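Local coordinates for HTH-type transcriptional regulator Rv1985c/MT2039 (PDB 3ISP), which probably activates expression of the exporter LysE and represses its own gene, acting as a homodimeric DNA-binding regulator of the LysR family, at residues A12-V17 and V51-E56; L68-A73 and Q269-D274; T75-S80 and P276-I281; D130-L135 and M142-T147. All blocks are in the same frame, centred on the assembly; numbering follows the deposited sequence.

Contact 1. Residues A12-V17 and V51-E56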
# COMPACT_ATOMS: atom_id res chain seq x y z
N ALA A 12 1.91 -29.17 4.99
CA ALA A 12 0.89 -29.51 4.02
C ALA A 12 -0.36 -28.72 4.35
O ALA A 12 -0.94 -28.06 3.49
CB ALA A 12 0.61 -31.00 4.05
N ALA A 13 -0.76 -28.78 5.61
CA ALA A 13 -1.95 -28.09 6.10
C ALA A 13 -1.88 -26.59 5.81
O ALA A 13 -2.82 -26.01 5.24
CB ALA A 13 -2.11 -28.32 7.59
N LEU A 14 -0.78 -25.98 6.22
CA LEU A 14 -0.53 -24.56 5.99
C LEU A 14 -0.74 -24.22 4.52
O LEU A 14 -1.68 -23.50 4.15
CB LEU A 14 0.91 -24.24 6.37
CG LEU A 14 1.26 -22.76 6.39
CD1 LEU A 14 0.24 -22.03 7.23
CD2 LEU A 14 2.64 -22.55 6.94
N ALA A 15 0.15 -24.76 3.69
CA ALA A 15 0.21 -24.47 2.27
C ALA A 15 -1.15 -24.62 1.62
O ALA A 15 -1.51 -23.84 0.72
CB ALA A 15 1.23 -25.37 1.58
N ALA A 16 -1.90 -25.61 2.08
CA ALA A 16 -3.23 -25.86 1.56
C ALA A 16 -4.18 -24.77 2.00
O ALA A 16 -4.96 -24.24 1.21
CB ALA A 16 -3.73 -27.21 2.01
N VAL A 17 -4.10 -24.40 3.28
CA VAL A 17 -4.98 -23.39 3.83
C VAL A 17 -4.72 -22.01 3.22
O VAL A 17 -5.63 -21.20 3.10
CB VAL A 17 -4.88 -23.32 5.36
CG1 VAL A 17 -5.63 -22.12 5.90
CG2 VAL A 17 -5.42 -24.59 5.97
N VAL A 51 2.28 -17.07 15.05
CA VAL A 51 1.04 -17.26 14.34
C VAL A 51 1.42 -17.26 12.86
O VAL A 51 2.25 -16.45 12.44
CB VAL A 51 0.05 -16.15 14.71
CG1 VAL A 51 -1.05 -16.04 13.68
CG2 VAL A 51 -0.51 -16.44 16.09
N LEU A 52 0.82 -18.17 12.08
CA LEU A 52 1.25 -18.42 10.71
C LEU A 52 0.20 -18.11 9.64
O LEU A 52 0.53 -17.88 8.47
CB LEU A 52 1.72 -19.86 10.55
CG LEU A 52 2.97 -20.22 11.35
CD1 LEU A 52 3.27 -21.70 11.24
CD2 LEU A 52 4.14 -19.40 10.89
N VAL A 53 -1.06 -18.09 10.05
CA VAL A 53 -2.17 -17.90 9.13
C VAL A 53 -3.18 -16.93 9.71
O VAL A 53 -3.69 -17.15 10.80
CB VAL A 53 -2.95 -19.21 8.94
CG1 VAL A 53 -4.03 -19.01 7.88
CG2 VAL A 53 -2.03 -20.33 8.56
N VAL A 54 -3.48 -15.87 8.98
CA VAL A 54 -4.61 -15.05 9.35
C VAL A 54 -5.88 -15.86 9.08
O VAL A 54 -6.12 -16.29 7.95
CB VAL A 54 -4.64 -13.75 8.55
CG1 VAL A 54 -5.41 -12.70 9.31
CG2 VAL A 54 -3.23 -13.28 8.28
N ARG A 55 -6.69 -16.08 10.12
CA ARG A 55 -7.85 -16.97 10.01
C ARG A 55 -9.01 -16.38 9.21
O ARG A 55 -9.88 -17.12 8.76
CB ARG A 55 -8.34 -17.41 11.39
CG ARG A 55 -7.78 -18.73 11.89
CD ARG A 55 -6.42 -18.57 12.56
NE ARG A 55 -5.87 -19.85 13.00
CZ ARG A 55 -4.68 -19.99 13.56
NH1 ARG A 55 -3.91 -18.93 13.76
NH2 ARG A 55 -4.26 -21.19 13.95
N GLU A 56 -9.00 -15.06 9.03
CA GLU A 56 -10.16 -14.34 8.50
C GLU A 56 -10.50 -14.58 7.04
O GLU A 56 -9.74 -15.20 6.29
CB GLU A 56 -9.98 -12.83 8.68
CG GLU A 56 -9.56 -12.37 10.07
CD GLU A 56 -8.78 -11.07 10.03
OE1 GLU A 56 -7.89 -10.94 9.15
OE2 GLU A 56 -9.05 -10.16 10.85

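Contact 2. Residues L68-A73 and Q269-D274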
# COMPACT_ATOMS: atom_id res chain seq x y z
N LEU A 68 7.74 -20.96 5.82
CA LEU A 68 7.22 -22.32 5.86
C LEU A 68 6.37 -22.63 4.63
O LEU A 68 6.20 -23.79 4.26
CB LEU A 68 6.41 -22.57 7.14
CG LEU A 68 6.94 -22.11 8.50
CD1 LEU A 68 6.18 -22.83 9.61
CD2 LEU A 68 8.44 -22.33 8.64
N LEU A 69 5.82 -21.60 4.00
CA LEU A 69 5.09 -21.77 2.76
C LEU A 69 6.03 -22.29 1.71
O LEU A 69 5.72 -23.25 0.98
CB LEU A 69 4.54 -20.43 2.29
CG LEU A 69 3.11 -20.15 2.71
CD1 LEU A 69 2.54 -19.09 1.81
CD2 LEU A 69 2.31 -21.43 2.63
N ARG A 70 7.18 -21.64 1.62
CA ARG A 70 8.25 -22.05 0.73
C ARG A 70 8.71 -23.45 1.11
O ARG A 70 8.82 -24.33 0.26
CB ARG A 70 9.42 -21.07 0.84
CG ARG A 70 10.60 -21.40 -0.04
CD ARG A 70 11.61 -20.27 -0.08
NE ARG A 70 12.34 -20.18 1.18
CZ ARG A 70 12.15 -19.23 2.09
NH1 ARG A 70 11.25 -18.27 1.88
NH2 ARG A 70 12.86 -19.25 3.20
N LEU A 71 8.96 -23.65 2.40
CA LEU A 71 9.39 -24.93 2.93
C LEU A 71 8.48 -26.07 2.47
O LEU A 71 8.94 -27.14 2.09
CB LEU A 71 9.43 -24.90 4.45
CG LEU A 71 9.90 -26.19 5.11
CD1 LEU A 71 11.31 -26.53 4.67
CD2 LEU A 71 9.83 -26.08 6.62
N ALA A 72 7.18 -25.82 2.53
CA ALA A 72 6.22 -26.83 2.12
C ALA A 72 6.42 -27.22 0.65
O ALA A 72 6.31 -28.40 0.29
CB ALA A 72 4.80 -26.34 2.38
N ALA A 73 6.71 -26.23 -0.18
CA ALA A 73 6.75 -26.45 -1.62
C ALA A 73 8.07 -27.04 -2.10
O ALA A 73 8.10 -27.83 -3.05
CB ALA A 73 6.44 -25.18 -2.38
N GLN A 269 17.43 -16.67 -10.58
CA GLN A 269 17.33 -17.13 -9.20
C GLN A 269 16.40 -18.34 -9.08
O GLN A 269 15.27 -18.30 -9.57
CB GLN A 269 16.85 -16.00 -8.28
CG GLN A 269 17.85 -14.88 -8.18
CD GLN A 269 17.75 -14.08 -6.90
OE1 GLN A 269 17.55 -14.63 -5.82
NE2 GLN A 269 17.93 -12.78 -7.01
N CYS A 270 16.87 -19.40 -8.42
CA CYS A 270 16.05 -20.59 -8.20
C CYS A 270 16.30 -21.24 -6.83
O CYS A 270 17.31 -20.96 -6.18
CB CYS A 270 16.26 -21.61 -9.31
SG CYS A 270 17.92 -22.32 -9.39
N TRP A 271 15.37 -22.10 -6.42
CA TRP A 271 15.48 -22.81 -5.14
C TRP A 271 16.85 -23.41 -4.93
O TRP A 271 17.29 -24.27 -5.69
CB TRP A 271 14.46 -23.94 -5.05
CG TRP A 271 13.06 -23.47 -4.82
CD1 TRP A 271 12.67 -22.24 -4.37
CD2 TRP A 271 11.87 -24.23 -5.00
NE1 TRP A 271 11.30 -22.19 -4.28
CE2 TRP A 271 10.79 -23.40 -4.66
CE3 TRP A 271 11.61 -25.54 -5.42
CZ2 TRP A 271 9.46 -23.83 -4.73
CZ3 TRP A 271 10.29 -25.96 -5.49
CH2 TRP A 271 9.23 -25.11 -5.15
N LYS A 272 17.53 -22.97 -3.87
CA LYS A 272 18.77 -23.58 -3.44
C LYS A 272 18.49 -24.94 -2.80
O LYS A 272 18.04 -25.03 -1.65
CB LYS A 272 19.50 -22.68 -2.45
CG LYS A 272 20.84 -23.21 -1.97
CD LYS A 272 21.63 -22.13 -1.23
CE LYS A 272 20.81 -21.52 -0.10
NZ LYS A 272 21.29 -20.16 0.27
N LEU A 273 18.74 -26.00 -3.56
CA LEU A 273 18.54 -27.36 -3.11
C LEU A 273 18.99 -28.26 -4.24
O LEU A 273 19.35 -27.78 -5.30
CB LEU A 273 17.08 -27.62 -2.76
CG LEU A 273 16.00 -27.24 -3.76
CD1 LEU A 273 16.03 -28.13 -4.99
CD2 LEU A 273 14.63 -27.29 -3.10
N ASP A 274 18.98 -29.57 -4.00
CA ASP A 274 19.28 -30.53 -5.06
C ASP A 274 18.01 -30.97 -5.79
O ASP A 274 17.00 -31.31 -5.17
CB ASP A 274 19.99 -31.75 -4.49
CG ASP A 274 21.43 -31.46 -4.13
OD1 ASP A 274 21.96 -30.44 -4.63
OD2 ASP A 274 22.01 -32.25 -3.35

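Contact 3. Residues T75-S80 and P276-I281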
# COMPACT_ATOMS: atom_id res chain seq x y z
N THR A 75 9.79 -28.94 -0.23
CA THR A 75 9.64 -30.29 0.29
C THR A 75 8.79 -31.15 -0.63
O THR A 75 9.09 -32.33 -0.86
CB THR A 75 9.03 -30.26 1.70
OG1 THR A 75 10.07 -30.08 2.66
CG2 THR A 75 8.28 -31.54 1.99
N ALA A 76 7.72 -30.57 -1.15
CA ALA A 76 6.80 -31.27 -2.04
C ALA A 76 7.48 -31.68 -3.34
O ALA A 76 7.13 -32.71 -3.93
CB ALA A 76 5.58 -30.40 -2.33
N LEU A 77 8.43 -30.87 -3.80
CA LEU A 77 9.16 -31.18 -5.03
C LEU A 77 10.26 -32.19 -4.74
O LEU A 77 10.44 -33.16 -5.47
CB LEU A 77 9.76 -29.92 -5.65
CG LEU A 77 10.72 -30.19 -6.82
CD1 LEU A 77 9.97 -30.67 -8.05
CD2 LEU A 77 11.49 -28.95 -7.13
N LEU A 78 10.99 -31.95 -3.65
CA LEU A 78 12.00 -32.89 -3.18
C LEU A 78 11.39 -34.26 -3.01
O LEU A 78 11.96 -35.27 -3.43
CB LEU A 78 12.59 -32.42 -1.86
CG LEU A 78 13.65 -31.33 -1.99
CD1 LEU A 78 14.30 -31.05 -0.64
CD2 LEU A 78 14.68 -31.76 -3.01
N GLU A 79 10.22 -34.30 -2.40
CA GLU A 79 9.54 -35.56 -2.16
C GLU A 79 9.15 -36.30 -3.45
O GLU A 79 9.43 -37.48 -3.58
CB GLU A 79 8.32 -35.33 -1.28
CG GLU A 79 7.40 -36.53 -1.18
CD GLU A 79 6.16 -36.21 -0.37
OE1 GLU A 79 6.30 -35.92 0.84
OE2 GLU A 79 5.06 -36.23 -0.97
N SER A 80 8.53 -35.60 -4.40
CA SER A 80 8.05 -36.27 -5.60
C SER A 80 9.19 -36.70 -6.53
O SER A 80 9.02 -37.58 -7.37
CB SER A 80 6.94 -35.47 -6.32
OG SER A 80 7.44 -34.38 -7.08
N PRO A 276 17.17 -32.81 -9.80
CA PRO A 276 17.39 -33.01 -11.22
C PRO A 276 16.49 -32.11 -12.07
O PRO A 276 16.94 -31.60 -13.09
CB PRO A 276 17.06 -34.49 -11.41
CG PRO A 276 17.42 -35.10 -10.09
CD PRO A 276 17.04 -34.08 -9.06
N ILE A 277 15.25 -31.87 -11.64
CA ILE A 277 14.38 -30.99 -12.42
C ILE A 277 14.88 -29.54 -12.39
O ILE A 277 14.95 -28.90 -13.43
CB ILE A 277 12.90 -31.04 -12.00
CG1 ILE A 277 12.37 -32.47 -12.01
CG2 ILE A 277 12.05 -30.25 -12.97
CD1 ILE A 277 11.01 -32.62 -11.36
N ILE A 278 15.22 -29.03 -11.22
CA ILE A 278 15.77 -27.68 -11.13
C ILE A 278 17.03 -27.48 -11.99
O ILE A 278 17.04 -26.64 -12.90
CB ILE A 278 16.08 -27.27 -9.68
CG1 ILE A 278 14.81 -27.34 -8.84
CG2 ILE A 278 16.67 -25.87 -9.65
CD1 ILE A 278 13.59 -26.77 -9.52
N ALA A 279 18.08 -28.23 -11.71
CA ALA A 279 19.30 -28.14 -12.51
C ALA A 279 19.00 -28.16 -14.01
O ALA A 279 19.55 -27.37 -14.77
CB ALA A 279 20.26 -29.26 -12.13
N ARG A 280 18.12 -29.07 -14.44
CA ARG A 280 17.75 -29.15 -15.85
C ARG A 280 17.12 -27.86 -16.35
O ARG A 280 17.54 -27.33 -17.38
CB ARG A 280 16.82 -30.33 -16.10
CG ARG A 280 16.20 -30.33 -17.48
CD ARG A 280 15.27 -31.51 -17.64
NE ARG A 280 15.70 -32.65 -16.83
CZ ARG A 280 15.03 -33.11 -15.78
NH1 ARG A 280 13.87 -32.54 -15.42
NH2 ARG A 280 15.50 -34.15 -15.10
N ILE A 281 16.10 -27.36 -15.65
CA ILE A 281 15.49 -26.09 -15.99
C ILE A 281 16.56 -24.99 -16.04
O ILE A 281 16.61 -24.21 -16.97
CB ILE A 281 14.39 -25.69 -14.98
CG1 ILE A 281 13.27 -26.74 -14.97
CG2 ILE A 281 13.79 -24.34 -15.32
CD1 ILE A 281 12.18 -26.46 -15.95

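Contact 4. Residues D130-L135 and M142-T147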
# COMPACT_ATOMS: atom_id res chain seq x y z
N ASP A 130 10.11 -6.96 -8.31
CA ASP A 130 9.53 -7.09 -6.98
C ASP A 130 8.51 -8.23 -6.91
O ASP A 130 8.59 -9.08 -6.04
CB ASP A 130 8.93 -5.77 -6.49
CG ASP A 130 10.00 -4.77 -6.11
OD1 ASP A 130 11.20 -5.10 -6.20
OD2 ASP A 130 9.64 -3.63 -5.73
N HIS A 131 7.57 -8.24 -7.84
CA HIS A 131 6.56 -9.29 -7.86
C HIS A 131 7.17 -10.69 -7.85
O HIS A 131 6.66 -11.58 -7.15
CB HIS A 131 5.63 -9.12 -9.06
CG HIS A 131 4.74 -7.92 -8.98
ND1 HIS A 131 3.73 -7.80 -8.04
CD2 HIS A 131 4.68 -6.80 -9.74
CE1 HIS A 131 3.11 -6.65 -8.22
NE2 HIS A 131 3.66 -6.02 -9.24
N SER A 132 8.25 -10.89 -8.61
CA SER A 132 8.87 -12.22 -8.72
C SER A 132 9.62 -12.65 -7.46
O SER A 132 9.56 -13.81 -7.07
CB SER A 132 9.78 -12.32 -9.96
OG SER A 132 10.98 -11.60 -9.78
N ALA A 133 10.31 -11.72 -6.81
CA ALA A 133 10.96 -12.04 -5.54
C ALA A 133 9.95 -12.53 -4.50
O ALA A 133 10.27 -13.39 -3.68
CB ALA A 133 11.71 -10.84 -5.01
N ARG A 134 8.74 -11.98 -4.52
CA ARG A 134 7.69 -12.43 -3.61
C ARG A 134 7.34 -13.89 -3.87
O ARG A 134 7.31 -14.71 -2.95
CB ARG A 134 6.43 -11.56 -3.73
CG ARG A 134 5.36 -11.92 -2.68
CD ARG A 134 4.02 -11.26 -2.96
NE ARG A 134 3.21 -11.12 -1.74
CZ ARG A 134 1.88 -11.02 -1.72
NH1 ARG A 134 1.19 -11.05 -2.85
NH2 ARG A 134 1.24 -10.90 -0.56
N LEU A 135 7.06 -14.21 -5.13
CA LEU A 135 6.69 -15.56 -5.53
C LEU A 135 7.80 -16.57 -5.23
O LEU A 135 7.53 -17.76 -5.02
CB LEU A 135 6.32 -15.58 -7.01
CG LEU A 135 5.25 -14.57 -7.44
CD1 LEU A 135 5.11 -14.52 -8.95
CD2 LEU A 135 3.92 -14.89 -6.78
N MET A 142 9.45 -21.75 -8.41
CA MET A 142 10.67 -22.51 -8.12
C MET A 142 11.87 -21.94 -8.88
O MET A 142 12.92 -22.58 -8.97
CB MET A 142 10.51 -24.03 -8.37
CG MET A 142 9.37 -24.45 -9.31
SD MET A 142 7.86 -25.11 -8.54
CE MET A 142 7.03 -23.61 -8.05
N GLY A 143 11.70 -20.73 -9.40
CA GLY A 143 12.75 -20.03 -10.11
C GLY A 143 12.23 -18.83 -10.86
O GLY A 143 11.06 -18.82 -11.26
N ALA A 144 13.07 -17.82 -11.06
CA ALA A 144 12.64 -16.58 -11.73
C ALA A 144 13.77 -15.82 -12.43
O ALA A 144 14.85 -15.63 -11.87
CB ALA A 144 11.95 -15.65 -10.73
N VAL A 145 13.52 -15.37 -13.66
CA VAL A 145 14.40 -14.41 -14.29
C VAL A 145 14.08 -13.04 -13.68
O VAL A 145 12.96 -12.57 -13.76
CB VAL A 145 14.22 -14.39 -15.82
CG1 VAL A 145 15.07 -13.31 -16.45
CG2 VAL A 145 14.57 -15.76 -16.40
N THR A 146 15.07 -12.40 -13.05
CA THR A 146 14.84 -11.16 -12.33
C THR A 146 16.03 -10.23 -12.49
O THR A 146 17.12 -10.67 -12.83
CB THR A 146 14.66 -11.43 -10.82
OG1 THR A 146 14.59 -10.19 -10.10
CG2 THR A 146 15.82 -12.25 -10.28
N THR A 147 15.82 -8.94 -12.25
CA THR A 147 16.91 -7.98 -12.37
C THR A 147 17.65 -7.94 -11.06
O THR A 147 18.57 -7.15 -10.88
CB THR A 147 16.43 -6.55 -12.72
OG1 THR A 147 15.47 -6.10 -11.74
CG2 THR A 147 15.81 -6.49 -14.13

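Contact 1. Residues A12-V17 and V51-E56
The winged helix-turn-helix domain of this LysR-type regulator is closed where its first helix, 9-20, meets the start of the wing, and Leu14 and Val17 on the helix face Leu52 and Val53 on the wing. The backbones keep a distance of 7.5 Å between Leu14 CA and Val53 CA, and branched aliphatic side chains bridge the interval. Leu14 holds CG opposite its backbone N (chi1 -171°), which carries the branch off the helix and delivers CD1 to the wing. That methyl lies 4.2 Å from Leu52 CB and also reaches Val53, although its separation from the CG2 methyl there is modelled too short to be trusted. Leu14 and Val53 run past each other in opposite senses. One turn of helix later, Val17 meets the other branch of Val53, its CG1 lying 4.0 Å from Val53 CG1, and these two side chains cross nearly at right angles. The interface is wholly buried and apolar, burying 161 Å² in total, and the surrounding helices continue the same core: Val17 also touches Phe23, Val37 and Ile41, while Leu52 touches Leu44. Polar groups hold the wing at its margin, with Arg55 NH1 in a salt bridge to Glu45 and Glu56 paired with Arg137 of the second subunit. A first helix packed on a short two-stranded wing, with the predicted helix-turn-helix of residues 23-42 between them in the sequence, is characteristic of the winged helix-turn-helix fold.

Contact 2. Residues L68-A73 and Q269-D274
Ala73 N, in the residue on which the indole of Trp271 comes to rest, is approached by two carbonyl oxygens of its own helix, both weakly: Arg70 O at 2.9 Å and Leu69 O at 3.3 Å. The carbonyl group of the same residue lies alongside the ring, Ala73 O 3.6 Å from Trp271 CH2. The Ala73 methyl adds to this, CB lying 3.9 Å from Trp271 CH2 and 4.1 Å from Trp271 CZ2. The far corner of the six-membered ring is therefore what meets the helix, and the oxygen reaches it obliquely. Trp271 gets there because its CG stands opposite the carbonyl carbon (chi1 -74°), sending the indole out from the end of the strand over 9.3 Å of separation between Arg70 CA and Trp271 CA. A turn earlier, the aliphatic stem of Arg70 brushes the five-membered ring, its CG 4.4 Å from Trp271 NE1. The guanidinium itself is engaged elsewhere: NH1 donates to the carbonyl of Arg137, and NH2 forms a salt bridge with Glu85 of the second subunit. One side chain thus combines apolar support for the indole with a charged tie across the dimer. As a worked example of how domains are joined, the contact uses one large aromatic to span a wide gap. Trp271, at the end of strand 255-271, is inserted between helix 66-82, where Gln74 and Leu77 also touch it, and Met142 at the head of the neighbouring strand 143-146, while helix 9-20 packs on Leu68, Leu69 and Ala72.

Contact 3. Residues T75-S80 and P276-I281
Leu77 leaves helix 66-82 with its CB directed at helix 276-288, and its two methyls divide the opposing surface between Ile277 and Ile278. CB itself is too distant to touch either isoleucine. CG, set opposite the backbone N by a chi1 of 171°, projects the branch into the gap, yet still lies 5.2 Å from Ile277 CD1. Only at the tips does contact begin. Leu77 CD1 meets Ile277 CD1 at 4.0 Å, while the second branch turns to the next residue, with Leu77 CD2 3.9 Å from Ile278 CD1 and 4.1 Å from Ile278 CG1. Ile277 offers an extended arm (chi2 169°), whereas Ile278 bends its own, so that a length of chain rather than just its last methyl lies against the leucine. The same leucine also packs on Trp271 and Ser275. At the first turn of helix 276-288, Ile277 N is hydrogen-bonded to Glu81 OE2, a polar tie from the linker helix just beyond this segment. Other faces of helix 66-82 serve the dimer, with Thr75 and Leu78 each packing on their counterparts in the second subunit. Aliphatic packing with 111 Å² buried has little directional preference, so this junction between the linker helix and the regulatory domain rests on shape and exclusion of water, with one directional bond, from Ile277 N to Glu81, beside it.

Contact 4. Residues D130-L135 and M142-T147
Ser132 on helix 129-137 faces Ala144 and Thr146 of strand 143-146, and following the strand shows how alternation selects these two. Met142, just before the strand, pairs its backbone with Thr98 and lays its side chain on Ile97 and Trp271. Gly143 joins Ala100 of the neighbouring parallel strand 95-101 through its backbone. At Ala144 the side chain turns to the helix and makes the apolar part of the contact, Ala144 CB lying 4.0 Å from Ser132 CB; the small groups let the backbones approach to 6.5 Å between Ser132 CA and Ala144 CA. Val145 points to the opposite side of the sheet, where Trp109 and Trp268 receive it. Thr146 faces the helix again, with its CB 3.8 Å from Ser132 OG. Its own hydroxyl is near as well, Thr146 OG1 standing 3.9 Å from Ser132 OG, but the two oxygens look elsewhere for partners. Ser132 OG, placed between N and the carbonyl carbon by a chi1 of 74°, bonds to the carbonyls of Asp128 and Gln129 in the preceding turn, whereas Thr146 OG1 bonds to Glu148 N beyond the strand. Each buried hydroxyl is thus satisfied by nearby backbone, and what passes between the segments is packing rather than hydrogen bonding. Thr147 ends the walk with a weak hydrogen bond between its OG1 and Gln129 NE2. Strand 120-126, helix 129-137 and strand 143-146 form a beta-alpha-beta crossover that passes over strand 95-101, as in the periplasmic-binding-protein-like domains of LysR regulators.

How the contacts relate
The four contacts trace a path from the DNA-binding domain into the regulatory domain, with helix 66-82 as its spine. Contact 1 touches the start of that helix, where Leu14 CD2 lies 3.8 Å from Leu68 CB, and its centre is 18 Å from that of contact 2. Contacts 2 and 3 share the helix, their centres 10 Å apart, and Trp271 CZ3 meets Leu77 CD2 at 3.6 Å. Contact 4 lies in the adjoining sheet, nested in the loop closed by contact 2, and a probable hydrogen bond of 2.7 Å links Gln269 O to Ala144 N. Contacts 1, 2 and 3 also border the second subunit, whereas no other chain touches the segments of contact 4.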